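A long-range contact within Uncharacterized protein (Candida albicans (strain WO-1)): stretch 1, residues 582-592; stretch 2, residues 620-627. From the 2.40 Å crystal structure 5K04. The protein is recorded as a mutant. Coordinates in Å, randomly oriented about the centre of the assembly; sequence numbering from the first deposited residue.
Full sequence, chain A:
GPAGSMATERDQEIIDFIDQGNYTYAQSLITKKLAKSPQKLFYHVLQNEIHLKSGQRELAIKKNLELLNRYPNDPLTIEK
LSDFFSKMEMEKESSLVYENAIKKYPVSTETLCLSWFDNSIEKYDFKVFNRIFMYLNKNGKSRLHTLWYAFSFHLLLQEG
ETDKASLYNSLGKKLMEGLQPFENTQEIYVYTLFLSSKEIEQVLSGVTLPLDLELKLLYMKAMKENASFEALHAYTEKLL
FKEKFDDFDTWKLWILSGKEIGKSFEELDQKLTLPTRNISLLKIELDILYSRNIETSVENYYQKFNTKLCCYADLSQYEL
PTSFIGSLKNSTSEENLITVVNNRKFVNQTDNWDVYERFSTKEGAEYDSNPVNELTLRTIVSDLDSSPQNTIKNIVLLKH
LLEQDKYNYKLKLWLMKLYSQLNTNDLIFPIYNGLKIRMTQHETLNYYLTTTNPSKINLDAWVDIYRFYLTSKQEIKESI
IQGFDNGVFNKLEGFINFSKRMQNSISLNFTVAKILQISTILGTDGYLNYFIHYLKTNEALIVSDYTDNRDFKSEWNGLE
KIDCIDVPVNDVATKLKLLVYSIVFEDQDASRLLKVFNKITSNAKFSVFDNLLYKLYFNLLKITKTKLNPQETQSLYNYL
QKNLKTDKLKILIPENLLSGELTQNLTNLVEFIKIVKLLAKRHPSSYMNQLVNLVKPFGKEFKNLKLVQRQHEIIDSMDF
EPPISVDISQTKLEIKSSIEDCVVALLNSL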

# COMPACT_ATOMS: atom_id res chain seq x y z
N SER A 582 8.58 -15.31 -19.05
CA SER A 582 7.41 -15.56 -19.89
C SER A 582 7.83 -16.09 -21.26
O SER A 582 7.16 -16.96 -21.83
CB SER A 582 6.60 -14.28 -20.05
OG SER A 582 6.20 -13.76 -18.79
N ILE A 583 8.95 -15.58 -21.78
CA ILE A 583 9.43 -15.98 -23.11
C ILE A 583 10.08 -17.35 -23.06
O ILE A 583 9.78 -18.22 -23.88
CB ILE A 583 10.40 -14.91 -23.64
CG1 ILE A 583 9.64 -13.61 -23.90
CG2 ILE A 583 11.11 -15.42 -24.88
CD1 ILE A 583 10.50 -12.35 -23.85
N VAL A 584 10.98 -17.56 -22.09
CA VAL A 584 11.60 -18.86 -21.87
C VAL A 584 10.57 -19.98 -21.91
O VAL A 584 10.77 -21.02 -22.54
CB VAL A 584 12.36 -18.85 -20.53
CG1 VAL A 584 12.77 -20.27 -20.14
CG2 VAL A 584 13.56 -17.93 -20.61
N PHE A 585 9.42 -19.76 -21.26
CA PHE A 585 8.39 -20.79 -21.13
C PHE A 585 7.20 -20.54 -22.06
O PHE A 585 6.09 -21.01 -21.79
CB PHE A 585 7.95 -20.91 -19.68
CG PHE A 585 9.04 -21.45 -18.76
CD1 PHE A 585 9.30 -22.81 -18.68
CD2 PHE A 585 9.81 -20.58 -17.99
CE1 PHE A 585 10.30 -23.31 -17.84
CE2 PHE A 585 10.81 -21.06 -17.15
CZ PHE A 585 11.06 -22.43 -17.07
N GLU A 586 7.42 -19.82 -23.16
CA GLU A 586 6.43 -19.69 -24.22
C GLU A 586 6.61 -20.85 -25.20
O GLU A 586 7.73 -21.13 -25.64
CB GLU A 586 6.58 -18.34 -24.93
CG GLU A 586 5.61 -18.06 -26.09
CD GLU A 586 4.16 -18.42 -25.80
OE1 GLU A 586 3.69 -18.20 -24.67
OE2 GLU A 586 3.49 -18.95 -26.71
N ASP A 587 5.50 -21.55 -25.50
CA ASP A 587 5.56 -22.73 -26.34
C ASP A 587 5.00 -22.54 -27.74
O ASP A 587 5.24 -23.39 -28.61
CB ASP A 587 4.81 -23.90 -25.68
CG ASP A 587 5.24 -24.14 -24.25
OD1 ASP A 587 6.47 -24.09 -23.98
OD2 ASP A 587 4.36 -24.39 -23.40
N GLN A 588 4.27 -21.45 -27.99
CA GLN A 588 3.61 -21.26 -29.28
C GLN A 588 4.22 -20.15 -30.12
O GLN A 588 4.65 -20.41 -31.24
CB GLN A 588 2.11 -20.98 -29.06
CG GLN A 588 1.41 -22.04 -28.23
CD GLN A 588 1.60 -23.44 -28.81
OE1 GLN A 588 1.52 -23.64 -30.02
NE2 GLN A 588 1.84 -24.41 -27.93
N ASP A 589 4.28 -18.92 -29.61
CA ASP A 589 4.81 -17.80 -30.39
C ASP A 589 5.30 -16.74 -29.41
O ASP A 589 4.50 -16.12 -28.70
CB ASP A 589 3.76 -17.25 -31.34
CG ASP A 589 4.24 -16.05 -32.13
OD1 ASP A 589 4.51 -14.98 -31.51
OD2 ASP A 589 4.34 -16.16 -33.37
N ALA A 590 6.62 -16.53 -29.38
CA ALA A 590 7.25 -15.61 -28.45
C ALA A 590 7.46 -14.23 -29.06
O ALA A 590 7.90 -13.31 -28.35
CB ALA A 590 8.60 -16.18 -27.99
N SER A 591 7.14 -14.06 -30.35
CA SER A 591 7.48 -12.84 -31.07
C SER A 591 6.78 -11.62 -30.49
O SER A 591 7.39 -10.55 -30.38
CB SER A 591 7.13 -13.03 -32.54
OG SER A 591 7.97 -14.03 -33.10
N ARG A 592 5.51 -11.77 -30.12
CA ARG A 592 4.78 -10.68 -29.48
C ARG A 592 5.45 -10.25 -28.17
O ARG A 592 5.54 -9.05 -27.87
CB ARG A 592 3.34 -11.12 -29.26
CG ARG A 592 2.42 -10.18 -28.49
CD ARG A 592 1.15 -10.93 -28.06
NE ARG A 592 1.42 -11.95 -27.04
CZ ARG A 592 1.57 -13.26 -27.27
NH1 ARG A 592 1.48 -13.75 -28.51
NH2 ARG A 592 1.82 -14.09 -26.26
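Stretch 2 (620-627) LLKITKTK

This is a small helix-end contact in which one lysine of stretch 2 donates hydrogen bonds to backbone carbonyls where a helix in stretch 1 ends, beside a short apolar patch. Stretch 2 is helical from 620 onward; Thr626 and Lys627 are extended loop. The register ascends in both stretches, Val584 nearest Leu621 (CA to CA 6.9 Å) and Ala590 nearest Lys625 (CA to CA 6.3 Å), though the two paths run obliquely.

Leu621 points toward stretch 1 and packs there, its CB 3.8 Å from Ile583 CG2 and its CD2 3.6 Å from Val584 CG2. One turn later, Lys625 both packs and hydrogen-bonds. Its first three chi angles are all m, which bends the chain beside Ile583 before chi4 runs t; Lys625 CG lies 4.0 Å from Ile583 CG2 and Lys625 CE 3.1 Å from Ile583 O. Phe585 is the first residue to leave helical geometry, and the carbonyls around it accept from the ammonium: Lys625 NZ donates to Val584 O at 2.9 Å and to Glu586 O at 2.7 Å.

At the turn into the next helix, Ala590 CB lies 3.7 Å from Lys625 O. Ser591 OG, 4.2 Å from Thr626 CG2, closes the contact. The rule is one leucine for packing and, four residues on, one lysine that packs with its methylenes and serves the carbonyls of Val584 and Glu586 through NZ.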

# COMPACT_ATOMS: atom_id res chain seq x y z
N LEU A 620 19.55 -14.03 -26.71
CA LEU A 620 19.46 -15.42 -26.27
C LEU A 620 18.07 -15.98 -26.53
O LEU A 620 17.93 -17.12 -27.00
CB LEU A 620 19.81 -15.51 -24.78
CG LEU A 620 19.64 -16.88 -24.12
CD1 LEU A 620 20.55 -17.92 -24.79
CD2 LEU A 620 19.90 -16.80 -22.61
N LEU A 621 17.04 -15.19 -26.25
CA LEU A 621 15.67 -15.66 -26.38
C LEU A 621 15.25 -15.73 -27.84
O LEU A 621 14.54 -16.66 -28.24
CB LEU A 621 14.74 -14.74 -25.59
CG LEU A 621 15.11 -14.65 -24.10
CD1 LEU A 621 14.40 -13.49 -23.43
CD2 LEU A 621 14.77 -15.95 -23.39
N LYS A 622 15.69 -14.76 -28.65
CA LYS A 622 15.37 -14.75 -30.08
C LYS A 622 15.93 -15.99 -30.78
O LYS A 622 15.26 -16.60 -31.62
CB LYS A 622 15.91 -13.47 -30.73
CG LYS A 622 14.83 -12.47 -31.13
CD LYS A 622 15.33 -11.46 -32.16
CE LYS A 622 14.69 -11.63 -33.53
NZ LYS A 622 13.42 -10.87 -33.68
N ILE A 623 17.15 -16.39 -30.40
CA ILE A 623 17.83 -17.52 -31.01
C ILE A 623 17.22 -18.85 -30.57
O ILE A 623 17.20 -19.81 -31.34
CB ILE A 623 19.31 -17.42 -30.63
CG1 ILE A 623 20.06 -16.49 -31.58
CG2 ILE A 623 19.97 -18.75 -30.55
CD1 ILE A 623 21.34 -16.03 -30.96
N THR A 624 16.71 -18.92 -29.35
CA THR A 624 16.15 -20.16 -28.82
C THR A 624 14.63 -20.28 -28.95
O THR A 624 14.12 -21.40 -29.03
CB THR A 624 16.52 -20.31 -27.34
OG1 THR A 624 16.07 -19.15 -26.63
CG2 THR A 624 18.03 -20.46 -27.20
N LYS A 625 13.90 -19.16 -29.00
CA LYS A 625 12.45 -19.20 -28.89
C LYS A 625 11.74 -18.65 -30.12
O LYS A 625 10.51 -18.50 -30.10
CB LYS A 625 12.00 -18.42 -27.64
CG LYS A 625 12.69 -18.85 -26.34
CD LYS A 625 12.29 -20.26 -25.95
CE LYS A 625 10.78 -20.38 -25.85
NZ LYS A 625 10.38 -21.72 -25.36
N THR A 626 12.47 -18.33 -31.19
CA THR A 626 11.85 -17.90 -32.43
C THR A 626 12.50 -18.63 -33.60
O THR A 626 13.59 -19.19 -33.49
CB THR A 626 11.96 -16.38 -32.66
OG1 THR A 626 13.32 -16.01 -32.92
CG2 THR A 626 11.44 -15.63 -31.45
N LYS A 627 11.80 -18.59 -34.72
CA LYS A 627 12.27 -19.17 -35.96
C LYS A 627 12.99 -18.08 -36.74
O LYS A 627 12.39 -17.07 -37.10
CB LYS A 627 11.08 -19.74 -36.74
CG LYS A 627 11.42 -20.82 -37.74
CD LYS A 627 10.15 -21.55 -38.17
CE LYS A 627 10.36 -22.40 -39.41
NZ LYS A 627 10.50 -21.57 -40.64